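Local coordinates for collagen adhesin (Staphylococcus aureus, PDB 2F68), which binds collagen at the surface of Staphylococcus aureus, probably by wrapping two Ig-like domains around the triple helix, as in the "collagen hug" model, at residues 24-29 with 138-144; 60-64 with 125-130; 65-69 with 159-164; 107-111 with 297-302. All blocks are in the same frame, centred on the assembly; numbering follows the deposited sequence.

Interaction 1. Residues 24-29 with 138-144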
loop_
_atom_site.group_PDB
_atom_site.type_symbol
_atom_site.label_atom_id
_atom_site.label_comp_id
_atom_site.label_asym_id
_atom_site.label_seq_id
_atom_site.Cartn_x
_atom_site.Cartn_y
_atom_site.Cartn_z
ATOM N N PRO A 24 12.480 9.185 -5.437
ATOM C CA PRO A 24 13.588 9.858 -4.747
ATOM C C PRO A 24 14.537 8.892 -4.032
ATOM O O PRO A 24 14.145 7.773 -3.690
ATOM C CB PRO A 24 12.871 10.745 -3.728
ATOM C CG PRO A 24 11.615 10.020 -3.431
ATOM C CD PRO A 24 11.211 9.327 -4.698
ATOM N N SER A 25 15.772 9.337 -3.813
ATOM C CA SER A 25 16.801 8.521 -3.169
ATOM C C SER A 25 16.732 8.573 -1.642
ATOM O O SER A 25 17.326 7.733 -0.961
ATOM C CB SER A 25 18.195 8.940 -3.651
ATOM O OG SER A 25 18.449 10.303 -3.360
ATOM N N LYS A 26 16.007 9.556 -1.113
ATOM C CA LYS A 26 15.835 9.712 0.332
ATOM C C LYS A 26 14.357 9.691 0.715
ATOM O O LYS A 26 13.587 10.567 0.312
ATOM C CB LYS A 26 16.502 11.002 0.821
ATOM C CG LYS A 26 18.028 10.953 0.835
ATOM C CD LYS A 26 18.652 12.318 1.126
ATOM C CE LYS A 26 18.756 12.609 2.622
ATOM N NZ LYS A 26 17.474 13.089 3.211
ATOM N N ILE A 27 13.970 8.678 1.488
ATOM C CA ILE A 27 12.577 8.495 1.912
ATOM C C ILE A 27 12.453 8.246 3.417
ATOM O O ILE A 27 13.420 7.850 4.072
ATOM C CB ILE A 27 11.872 7.346 1.132
ATOM C CG1 ILE A 27 12.710 6.059 1.172
ATOM C CG2 ILE A 27 11.568 7.774 -0.305
ATOM C CD1 ILE A 27 11.945 4.800 0.796
ATOM N N GLU A 28 11.258 8.487 3.951
ATOM C CA GLU A 28 10.960 8.229 5.360
ATOM C C GLU A 28 10.546 6.769 5.564
ATOM O O GLU A 28 10.414 6.017 4.594
ATOM C CB GLU A 28 9.855 9.171 5.859
ATOM C CG GLU A 28 10.187 10.664 5.766
ATOM C CD GLU A 28 11.284 11.100 6.727
ATOM O OE1 GLU A 28 11.310 10.616 7.879
ATOM O OE2 GLU A 28 12.117 11.941 6.329
ATOM N N ASP A 29 10.351 6.375 6.822
ATOM C CA ASP A 29 9.918 5.017 7.159
ATOM C C ASP A 29 8.488 4.770 6.682
ATOM O O ASP A 29 7.557 5.469 7.089
ATOM C CB ASP A 29 10.033 4.767 8.668
ATOM C CG ASP A 29 9.725 3.327 9.052
ATOM O OD1 ASP A 29 10.246 2.400 8.395
ATOM O OD2 ASP A 29 8.965 3.123 10.022
ATOM N N ASN A 138 21.249 3.185 -4.584
ATOM C CA ASN A 138 20.972 3.240 -3.147
ATOM C C ASN A 138 19.753 4.076 -2.765
ATOM O O ASN A 138 19.480 5.113 -3.375
ATOM C CB ASN A 138 22.204 3.740 -2.387
ATOM C CG ASN A 138 23.391 2.794 -2.498
ATOM O OD1 ASN A 138 24.536 3.234 -2.614
ATOM N ND2 ASN A 138 23.125 1.492 -2.459
ATOM N N VAL A 139 19.031 3.608 -1.748
ATOM C CA VAL A 139 17.876 4.316 -1.197
ATOM C C VAL A 139 18.060 4.492 0.310
ATOM O O VAL A 139 18.265 3.517 1.037
ATOM C CB VAL A 139 16.542 3.565 -1.466
ATOM C CG1 VAL A 139 15.346 4.443 -1.111
ATOM C CG2 VAL A 139 16.449 3.113 -2.917
ATOM N N THR A 140 17.989 5.740 0.769
ATOM C CA THR A 140 18.138 6.059 2.186
ATOM C C THR A 140 16.772 6.100 2.872
ATOM O O THR A 140 15.913 6.912 2.519
ATOM C CB THR A 140 18.882 7.402 2.391
ATOM O OG1 THR A 140 20.084 7.411 1.611
ATOM C CG2 THR A 140 19.238 7.611 3.858
ATOM N N VAL A 141 16.582 5.211 3.846
ATOM C CA VAL A 141 15.324 5.123 4.587
ATOM C C VAL A 141 15.526 5.570 6.037
ATOM O O VAL A 141 16.138 4.858 6.838
ATOM C CB VAL A 141 14.717 3.691 4.541
ATOM C CG1 VAL A 141 13.357 3.656 5.231
ATOM C CG2 VAL A 141 14.593 3.198 3.104
ATOM N N HIS A 142 15.009 6.754 6.359
ATOM C CA HIS A 142 15.111 7.313 7.708
ATOM C C HIS A 142 14.165 6.598 8.670
ATOM O O HIS A 142 13.091 6.143 8.269
ATOM C CB HIS A 142 14.818 8.816 7.693
ATOM C CG HIS A 142 15.691 9.594 6.758
ATOM N ND1 HIS A 142 16.973 9.980 7.083
ATOM C CD2 HIS A 142 15.464 10.058 5.506
ATOM C CE1 HIS A 142 17.499 10.649 6.072
ATOM N NE2 HIS A 142 16.604 10.710 5.102
ATOM N N LYS A 143 14.571 6.506 9.935
ATOM C CA LYS A 143 13.792 5.806 10.959
ATOM C C LYS A 143 12.524 6.568 11.355
ATOM O O LYS A 143 12.415 7.776 11.124
ATOM C CB LYS A 143 14.656 5.507 12.193
ATOM C CG LYS A 143 14.943 6.710 13.086
ATOM C CD LYS A 143 15.610 6.289 14.388
ATOM C CE LYS A 143 15.434 7.342 15.477
ATOM N NZ LYS A 143 16.119 8.629 15.163
ATOM N N SER A 144 11.574 5.851 11.950
ATOM C CA SER A 144 10.315 6.436 12.405
ATOM C C SER A 144 10.507 7.232 13.694
ATOM O O SER A 144 11.198 6.791 14.614
ATOM C CB SER A 144 9.260 5.345 12.610
ATOM O OG SER A 144 8.005 5.903 12.959
HETATM O O HOH W 1 20.659 7.276 -1.399
#

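Interaction 2. Residues 60-64 with 125-130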
loop_
_atom_site.group_PDB
_atom_site.type_symbol
_atom_site.label_atom_id
_atom_site.label_comp_id
_atom_site.label_asym_id
_atom_site.label_seq_id
_atom_site.Cartn_x
_atom_site.Cartn_y
_atom_site.Cartn_z
ATOM N N GLY A 60 16.483 -7.739 7.423
ATOM C CA GLY A 60 17.684 -7.197 8.056
ATOM C C GLY A 60 17.434 -5.864 8.733
ATOM O O GLY A 60 16.564 -5.752 9.599
ATOM N N THR A 61 18.206 -4.856 8.335
ATOM C CA THR A 61 18.058 -3.500 8.866
ATOM C C THR A 61 17.049 -2.694 8.050
ATOM O O THR A 61 16.262 -1.925 8.606
ATOM C CB THR A 61 19.404 -2.744 8.904
ATOM O OG1 THR A 61 20.029 -2.805 7.615
ATOM C CG2 THR A 61 20.334 -3.354 9.944
ATOM N N VAL A 62 17.081 -2.881 6.732
ATOM C CA VAL A 62 16.149 -2.218 5.819
ATOM C C VAL A 62 15.371 -3.222 4.969
ATOM O O VAL A 62 15.906 -4.260 4.570
ATOM C CB VAL A 62 16.849 -1.177 4.905
ATOM C CG1 VAL A 62 17.049 0.135 5.649
ATOM C CG2 VAL A 62 18.176 -1.714 4.363
ATOM N N LYS A 63 14.108 -2.900 4.698
ATOM C CA LYS A 63 13.231 -3.763 3.915
ATOM C C LYS A 63 12.569 -2.991 2.776
ATOM O O LYS A 63 11.948 -1.948 2.996
ATOM C CB LYS A 63 12.169 -4.403 4.818
ATOM C CG LYS A 63 11.256 -5.407 4.123
ATOM C CD LYS A 63 10.324 -6.084 5.120
ATOM C CE LYS A 63 9.332 -7.015 4.433
ATOM N NZ LYS A 63 9.976 -8.226 3.849
ATOM N N ILE A 64 12.717 -3.510 1.560
ATOM C CA ILE A 64 12.072 -2.939 0.380
ATOM C C ILE A 64 10.947 -3.864 -0.083
ATOM O O ILE A 64 11.160 -5.060 -0.292
ATOM C CB ILE A 64 13.088 -2.679 -0.773
ATOM C CG1 ILE A 64 14.206 -1.721 -0.325
ATOM C CG2 ILE A 64 12.382 -2.166 -2.034
ATOM C CD1 ILE A 64 13.750 -0.308 0.058
ATOM N N ASP A 125 23.435 1.304 7.712
ATOM C CA ASP A 125 22.334 0.382 7.992
ATOM C C ASP A 125 21.005 0.846 7.394
ATOM O O ASP A 125 20.156 0.020 7.051
ATOM C CB ASP A 125 22.188 0.160 9.501
ATOM C CG ASP A 125 23.403 -0.516 10.120
ATOM O OD1 ASP A 125 24.115 -1.259 9.410
ATOM O OD2 ASP A 125 23.641 -0.308 11.328
ATOM N N LYS A 126 20.832 2.161 7.268
ATOM C CA LYS A 126 19.595 2.733 6.724
ATOM C C LYS A 126 19.576 2.813 5.193
ATOM O O LYS A 126 18.592 3.265 4.600
ATOM C CB LYS A 126 19.290 4.101 7.355
ATOM C CG LYS A 126 20.373 5.165 7.173
ATOM C CD LYS A 126 19.837 6.575 7.414
ATOM C CE LYS A 126 19.575 6.852 8.889
ATOM N NZ LYS A 126 19.044 8.226 9.108
ATOM N N VAL A 127 20.661 2.365 4.562
ATOM C CA VAL A 127 20.778 2.368 3.103
ATOM C C VAL A 127 20.370 1.014 2.519
ATOM O O VAL A 127 20.903 -0.029 2.908
ATOM C CB VAL A 127 22.216 2.754 2.646
ATOM C CG1 VAL A 127 22.415 2.494 1.155
ATOM C CG2 VAL A 127 22.504 4.215 2.966
ATOM N N ALA A 128 19.415 1.046 1.591
ATOM C CA ALA A 128 18.963 -0.150 0.889
ATOM C C ALA A 128 19.483 -0.156 -0.545
ATOM O O ALA A 128 19.265 0.799 -1.298
ATOM C CB ALA A 128 17.446 -0.237 0.911
ATOM N N THR A 129 20.174 -1.233 -0.912
ATOM C CA THR A 129 20.787 -1.352 -2.233
ATOM C C THR A 129 19.934 -2.206 -3.171
ATOM O O THR A 129 19.807 -3.419 -2.983
ATOM C CB THR A 129 22.223 -1.929 -2.144
ATOM O OG1 THR A 129 22.976 -1.201 -1.165
ATOM C CG2 THR A 129 22.932 -1.840 -3.492
ATOM N N ILE A 130 19.351 -1.557 -4.175
ATOM C CA ILE A 130 18.573 -2.244 -5.204
ATOM C C ILE A 130 19.478 -2.553 -6.397
ATOM O O ILE A 130 20.143 -1.660 -6.929
ATOM C CB ILE A 130 17.330 -1.418 -5.637
ATOM C CG1 ILE A 130 16.414 -1.166 -4.431
ATOM C CG2 ILE A 130 16.567 -2.128 -6.757
ATOM C CD1 ILE A 130 15.338 -0.116 -4.655
#

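Interaction 3. Residues 65-69 with 159-164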
loop_
_atom_site.group_PDB
_atom_site.type_symbol
_atom_site.label_atom_id
_atom_site.label_comp_id
_atom_site.label_asym_id
_atom_site.label_seq_id
_atom_site.Cartn_x
_atom_site.Cartn_y
_atom_site.Cartn_z
ATOM N N GLU A 65 9.750 -3.300 -0.225
ATOM C CA GLU A 65 8.573 -4.066 -0.623
ATOM C C GLU A 65 7.977 -3.528 -1.921
ATOM O O GLU A 65 7.468 -2.405 -1.966
ATOM C CB GLU A 65 7.521 -4.059 0.492
ATOM C CG GLU A 65 7.977 -4.694 1.799
ATOM C CD GLU A 65 6.911 -4.656 2.880
ATOM O OE1 GLU A 65 5.833 -5.255 2.683
ATOM O OE2 GLU A 65 7.158 -4.033 3.935
ATOM N N GLY A 66 8.051 -4.338 -2.974
ATOM C CA GLY A 66 7.508 -3.969 -4.278
ATOM C C GLY A 66 6.007 -4.155 -4.343
ATOM O O GLY A 66 5.500 -5.248 -4.086
ATOM N N TYR A 67 5.296 -3.083 -4.686
ATOM C CA TYR A 67 3.840 -3.128 -4.816
ATOM C C TYR A 67 3.426 -4.018 -5.986
ATOM O O TYR A 67 3.885 -3.825 -7.116
ATOM C CB TYR A 67 3.265 -1.719 -4.973
ATOM C CG TYR A 67 3.372 -0.862 -3.728
ATOM C CD1 TYR A 67 4.425 0.036 -3.564
ATOM C CD2 TYR A 67 2.415 -0.947 -2.716
ATOM C CE1 TYR A 67 4.525 0.828 -2.421
ATOM C CE2 TYR A 67 2.505 -0.162 -1.572
ATOM C CZ TYR A 67 3.562 0.723 -1.431
ATOM O OH TYR A 67 3.654 1.501 -0.299
ATOM N N SER A 68 2.562 -4.990 -5.698
ATOM C CA SER A 68 2.170 -6.022 -6.661
ATOM C C SER A 68 1.481 -5.462 -7.906
ATOM O O SER A 68 0.342 -4.997 -7.840
ATOM C CB SER A 68 1.287 -7.077 -5.987
ATOM O OG SER A 68 1.979 -7.731 -4.938
ATOM N N LYS A 69 2.188 -5.508 -9.033
ATOM C CA LYS A 69 1.666 -5.025 -10.312
ATOM C C LYS A 69 2.106 -5.908 -11.479
ATOM O O LYS A 69 3.193 -6.489 -11.457
ATOM C CB LYS A 69 2.096 -3.574 -10.564
ATOM C CG LYS A 69 1.267 -2.518 -9.835
ATOM C CD LYS A 69 -0.077 -2.279 -10.515
ATOM C CE LYS A 69 -0.892 -1.231 -9.775
ATOM N NZ LYS A 69 -2.208 -0.989 -10.427
ATOM N N MET A 159 -2.028 1.186 1.317
ATOM C CA MET A 159 -2.176 0.057 0.404
ATOM C C MET A 159 -1.043 -0.941 0.623
ATOM O O MET A 159 0.132 -0.566 0.632
ATOM C CB MET A 159 -2.196 0.542 -1.049
ATOM C CG MET A 159 -2.774 -0.463 -2.040
ATOM S SD MET A 159 -2.779 0.127 -3.746
ATOM C CE MET A 159 -4.032 1.408 -3.679
ATOM N N LEU A 160 -1.406 -2.207 0.810
ATOM C CA LEU A 160 -0.435 -3.279 1.032
ATOM C C LEU A 160 0.342 -3.647 -0.229
ATOM O O LEU A 160 -0.241 -3.739 -1.311
ATOM C CB LEU A 160 -1.124 -4.520 1.616
ATOM C CG LEU A 160 -0.778 -4.988 3.037
ATOM C CD1 LEU A 160 -0.437 -3.843 3.989
ATOM C CD2 LEU A 160 -1.903 -5.848 3.598
ATOM N N PRO A 161 1.670 -3.846 -0.094
ATOM C CA PRO A 161 2.535 -4.268 -1.200
ATOM C C PRO A 161 2.156 -5.630 -1.786
ATOM O O PRO A 161 2.393 -5.873 -2.971
ATOM C CB PRO A 161 3.922 -4.341 -0.551
ATOM C CG PRO A 161 3.831 -3.456 0.642
ATOM C CD PRO A 161 2.441 -3.647 1.146
ATOM N N GLU A 162 1.575 -6.500 -0.962
ATOM C CA GLU A 162 1.140 -7.825 -1.411
ATOM C C GLU A 162 -0.230 -7.807 -2.094
ATOM O O GLU A 162 -0.535 -8.689 -2.902
ATOM C CB GLU A 162 1.157 -8.843 -0.258
ATOM C CG GLU A 162 0.368 -8.443 0.992
ATOM C CD GLU A 162 1.229 -7.789 2.063
ATOM O OE1 GLU A 162 2.124 -6.986 1.720
ATOM O OE2 GLU A 162 1.001 -8.074 3.258
ATOM N N ASP A 163 -1.045 -6.803 -1.773
ATOM C CA ASP A 163 -2.393 -6.691 -2.327
ATOM C C ASP A 163 -2.723 -5.254 -2.739
ATOM O O ASP A 163 -3.018 -4.404 -1.894
ATOM C CB ASP A 163 -3.428 -7.222 -1.325
ATOM C CG ASP A 163 -4.803 -7.417 -1.943
ATOM O OD1 ASP A 163 -4.891 -7.716 -3.154
ATOM O OD2 ASP A 163 -5.804 -7.281 -1.208
ATOM N N THR A 164 -2.672 -4.997 -4.046
ATOM C CA THR A 164 -2.934 -3.664 -4.594
ATOM C C THR A 164 -4.420 -3.414 -4.872
ATOM O O THR A 164 -4.830 -2.272 -5.090
ATOM C CB THR A 164 -2.108 -3.396 -5.882
ATOM O OG1 THR A 164 -2.148 -1.999 -6.200
ATOM C CG2 THR A 164 -2.644 -4.203 -7.066
HETATM O O HOH W 2 3.538 -4.936 4.137
HETATM O O HOH W 3 -3.820 -0.806 -8.016
#

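Interaction 4. Residues 107-111 with 297-302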
loop_
_atom_site.group_PDB
_atom_site.type_symbol
_atom_site.label_atom_id
_atom_site.label_comp_id
_atom_site.label_asym_id
_atom_site.label_seq_id
_atom_site.Cartn_x
_atom_site.Cartn_y
_atom_site.Cartn_z
ATOM N N PHE A 107 12.063 -0.243 -20.956
ATOM C CA PHE A 107 12.182 0.136 -19.547
ATOM C C PHE A 107 11.091 -0.477 -18.664
ATOM O O PHE A 107 10.074 -0.967 -19.162
ATOM C CB PHE A 107 12.211 1.667 -19.393
ATOM C CG PHE A 107 10.886 2.340 -19.654
ATOM C CD1 PHE A 107 10.021 2.636 -18.604
ATOM C CD2 PHE A 107 10.512 2.692 -20.948
ATOM C CE1 PHE A 107 8.798 3.260 -18.838
ATOM C CE2 PHE A 107 9.290 3.317 -21.193
ATOM C CZ PHE A 107 8.433 3.602 -20.136
ATOM N N ALA A 108 11.321 -0.440 -17.352
ATOM C CA ALA A 108 10.359 -0.921 -16.364
ATOM C C ALA A 108 10.319 0.016 -15.160
ATOM O O ALA A 108 11.261 0.062 -14.363
ATOM C CB ALA A 108 10.702 -2.337 -15.932
ATOM N N GLU A 109 9.226 0.765 -15.040
ATOM C CA GLU A 109 9.057 1.736 -13.964
ATOM C C GLU A 109 7.972 1.279 -12.990
ATOM O O GLU A 109 6.836 1.024 -13.393
ATOM C CB GLU A 109 8.724 3.115 -14.543
ATOM C CG GLU A 109 9.042 4.281 -13.616
ATOM C CD GLU A 109 8.797 5.638 -14.259
ATOM O OE1 GLU A 109 7.760 5.809 -14.936
ATOM O OE2 GLU A 109 9.642 6.540 -14.077
ATOM N N PHE A 110 8.335 1.173 -11.713
ATOM C CA PHE A 110 7.420 0.705 -10.669
ATOM C C PHE A 110 7.737 1.315 -9.303
ATOM O O PHE A 110 8.871 1.723 -9.045
ATOM C CB PHE A 110 7.418 -0.831 -10.588
ATOM C CG PHE A 110 8.785 -1.439 -10.400
ATOM C CD1 PHE A 110 9.298 -1.654 -9.123
ATOM C CD2 PHE A 110 9.553 -1.811 -11.501
ATOM C CE1 PHE A 110 10.559 -2.217 -8.947
ATOM C CE2 PHE A 110 10.815 -2.376 -11.334
ATOM C CZ PHE A 110 11.319 -2.580 -10.054
ATOM N N GLU A 111 6.729 1.366 -8.435
ATOM C CA GLU A 111 6.873 1.946 -7.098
ATOM C C GLU A 111 7.103 0.882 -6.027
ATOM O O GLU A 111 6.519 -0.203 -6.083
ATOM C CB GLU A 111 5.644 2.788 -6.741
ATOM C CG GLU A 111 5.476 4.050 -7.583
ATOM C CD GLU A 111 4.247 4.864 -7.205
ATOM O OE1 GLU A 111 4.246 6.085 -7.466
ATOM O OE2 GLU A 111 3.283 4.291 -6.652
ATOM N N ASN A 297 -2.970 5.821 -5.439
ATOM C CA ASN A 297 -2.854 4.549 -6.147
ATOM C C ASN A 297 -1.436 4.319 -6.664
ATOM O O ASN A 297 -0.712 5.272 -6.961
ATOM C CB ASN A 297 -3.858 4.491 -7.303
ATOM C CG ASN A 297 -4.149 3.068 -7.765
ATOM O OD1 ASN A 297 -3.720 2.092 -7.146
ATOM N ND2 ASN A 297 -4.890 2.949 -8.861
ATOM N N ILE A 298 -1.050 3.049 -6.769
ATOM C CA ILE A 298 0.300 2.674 -7.187
ATOM C C ILE A 298 0.493 2.829 -8.696
ATOM O O ILE A 298 -0.322 2.354 -9.491
ATOM C CB ILE A 298 0.662 1.227 -6.736
ATOM C CG1 ILE A 298 0.544 1.076 -5.208
ATOM C CG2 ILE A 298 2.052 0.818 -7.237
ATOM C CD1 ILE A 298 1.336 2.098 -4.380
ATOM N N ASN A 299 1.579 3.503 -9.071
ATOM C CA ASN A 299 1.930 3.717 -10.470
ATOM C C ASN A 299 2.969 2.710 -10.957
ATOM O O ASN A 299 4.024 2.544 -10.337
ATOM C CB ASN A 299 2.447 5.145 -10.683
ATOM C CG ASN A 299 1.443 6.205 -10.257
ATOM O OD1 ASN A 299 0.250 6.107 -10.549
ATOM N ND2 ASN A 299 1.929 7.230 -9.568
ATOM N N ALA A 300 2.658 2.040 -12.064
ATOM C CA ALA A 300 3.569 1.076 -12.677
ATOM C C ALA A 300 3.424 1.077 -14.196
ATOM O O ALA A 300 2.338 0.833 -14.728
ATOM C CB ALA A 300 3.333 -0.320 -12.112
ATOM N N ASN A 301 4.529 1.360 -14.885
ATOM C CA ASN A 301 4.546 1.438 -16.345
ATOM C C ASN A 301 5.741 0.714 -16.959
ATOM O O ASN A 301 6.818 0.659 -16.361
ATOM C CB ASN A 301 4.537 2.901 -16.806
ATOM C CG ASN A 301 3.258 3.631 -16.425
ATOM O OD1 ASN A 301 2.151 3.138 -16.653
ATOM N ND2 ASN A 301 3.407 4.819 -15.853
ATOM N N ALA A 302 5.541 0.164 -18.154
ATOM C CA ALA A 302 6.601 -0.530 -18.882
ATOM C C ALA A 302 6.466 -0.323 -20.389
ATOM O O ALA A 302 5.388 -0.519 -20.959
ATOM C CB ALA A 302 6.601 -2.015 -18.539
HETATM O O HOH W 4 1.508 5.873 -5.289
#

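Interaction 1. Residues 24-29 with 138-144
Lys26 pairs with Thr140 and Ile27 with Val141 as two bridges of a parallel beta pairing. The backbone bonds are short and nearly straight: Thr140 N gives to Ser25 O at 2.7 Å, Ile27 N to Thr140 O at 2.8 Å, and His142 N to Ile27 O at 3.0 Å. The CA-H of Val141 adds a weaker contact to Ile27 O, so this one oxygen is held twice.

Apolar contacts lie on the Ile27 face. The CG1 branch of Ile27 stands between its backbone N and carbonyl carbon (chi1 51°), which sets CG1 3.8 Å from Val139 CG1 and CD1 3.9 Å from Val141 CG2. Branched residues suit this buried face because they fill it close to the strands.

Polar side chains occupy the Lys26 face. Lys26 runs beside Thr140, then bends at chi3 and chi4 until NZ gives a hydrogen bond to His142 NE2 at 3.2 Å, tilted 19° from the ring plane. Thr140 CG2 packs over one face of the imidazole, toward its rim. The Glu28 carboxylate lies 15° from parallel to the ring, with OE2 3.9 Å from His142 CD2. A water near Thr140 OG1 also gives weak bonds to Ser25 O and Asn138 O, linking the two segments near their N-terminal ends.

The pair sits inside a larger sheet: strand 31-40 flanks 17-27, and strand 127-132 flanks 135-141. Thr33 touches Ile27 and Val139, while Asn116 binds Asp29 OD1 through its backbone N and Val141 O through its side chain.

Interaction 2. Residues 60-64 with 125-130
Asp125 meets Thr61 through its backbone: Thr61 OG1 gives a hydrogen bond to Asp125 O at 2.9 Å, in the carbonyl plane and on a lone pair. With chi1 at 52°, the threonine hydroxyl is turned toward this carbonyl, while its methyl CG2 rests 4.0 Å from Asp125 CB. A threonine suits the place because it can offer a donor and an apolar branch to the same residue.

At Lys126 the side chain leads away and the carbonyl does the touching. Val62 CG1 lies 3.4 Å from Asp125 O and 3.6 Å from Lys126 O, so the valine methyl covers two successive peptide oxygens. Val127 likewise turns its side chain away and presents its carbonyl, with O 3.5 Å from Val62 CG2.

Ala128 then points inward. Its CB is 3.8 Å from Val62 CG2 and equally near Ile64 CG1; so small a side chain lets two beta-branched residues close over it. Farther along, Ile130 makes a looser contact, its CD1 4.5 Å from Ile64 CG2.

Strands 62-64 and 127-130 pass 7.2 Å apart at 39°, facing each other across the interior of the Ig-like beta sandwich. The chemistry therefore grades from a hydroxyl bond at the loop end to purely apolar packing inside, implying that side chains, rather than strand pairing, join these two segments.

Interaction 3. Residues 65-69 with 159-164
Glu65 packs against Pro161 where the N-terminal Ig-like domain meets the collagen-binding domain. Residues 160-163 form a type I beta turn, with Pro161 and Glu162 at its corners, that leans on the bend following strand 65-66. The Glu65 side chain runs obliquely past the CB-CG side of the proline, OE1 lying 3.4 Å from Pro161 CG. The same oxygen accepts a water at 2.7 Å, which also reaches Glu162 OE1 weakly; this water may ease the closeness of the two carboxylates, and Arg115 touches the Glu65 side chain.

Gly66 contributes only backbone, its carbonyl lying near that of Pro161. Tyr67 turns the edge of its ring to the other domain: CE2 sits 3.3 Å from Met159 O, in the ring plane, so the carbonyl meets the positive rim. CD2 packs near Pro161 CA, and Ile298 covers more of this buried residue.

Ser68 carries the main bonds. Pro161 O takes two of them, from Ser68 N at 2.9 Å and from Ser68 OG at 2.7 Å. The hydroxyl stands beside its own backbone N (chi1 -61°), which lets both donors converge; OG lies on a lone pair in the carbonyl plane, whereas N is tilted 17° from it. A small hydroxyl residue suits this tight spot.

Lys69 bends at chi2 and then extends toward Thr164, and a single water bridges them, 2.9 Å from Lys69 NZ and 2.7 Å from Thr164 OG1.

Interaction 4. Residues 107-111 with 297-302
Phe107 lays one face of its ring over the backbone of Ala302, whose carbonyl carbon C lies above it, while Asn301 O approaches obliquely, 4.1 Å from CE1. Lys36 makes a cation-pi contact with the same ring, a setting that suits a phenylalanine at a partly exposed strand position. At the other end the Glu111 carboxylate and the Asn299 amide lie side by side, planes 53° apart. Asn299 N reaches Glu111 OE2 at 3.1 Å from above the carboxylate plane, 79° out of it, in a bond that is nonetheless nearly straight at the hydrogen. Asn299 ND2 adds a weak bond to OE1 at 3.3 Å. Glu111 extends beyond CG, and this length lets it span to the incoming chain; a water 2.7 Å from OE2 ties it to Asn297 O as well.

Between these ends the strands pair antiparallel, Glu109 and Asn301 as a hydrogen-bonded pair. Glu109 N binds Asn301 O at 2.7 Å, and Asn301 N returns a bond to Glu109 O at 2.8 Å. Strand 300-307, coming after the collagen-binding domain, thus adds itself to strand 104-116 of the N-terminal Ig-like domain: the beta-strand complementation, or latch, characteristic of this adhesin family, which in the collagen hug model closes the two domains around the ligand.

On the inward side Ala108 lies opposite Ala302, and Phe110 CB comes near Ala300 CB. Ala300 and Ala302 fit against Val71 of strand 62-75, Ala108 against Ile92, whereas Phe110 leads away from the latch to pack on Val35 and Ala90. Ile298 CD1 stays 3.7 Å from Glu111 OE2, beside the water-bound carboxylate.

How the interactions relate
Interactions 1 and 2 share one end of the N-terminal domain, where strands 127-132 and 135-141 are neighbours: interaction 1 is edge-to-edge strand pairing with a polar outer face, interaction 2 mostly apolar packing across the interior. Interactions 3 and 4 join that domain to later chain, the first through a turn whose Pro161 O is gripped by Ser68, with waters at its ends, the second through an added strand. They touch each other, Tyr67 CB meeting Ile298 CG2 at 3.6 Å, so the domain junction and the latch form one continuous interface. Strand 62-75 serves both interactions 2 and 3, running from the buried core to the junction. Interaction 1, with six exposed residues, is the most surface-lying.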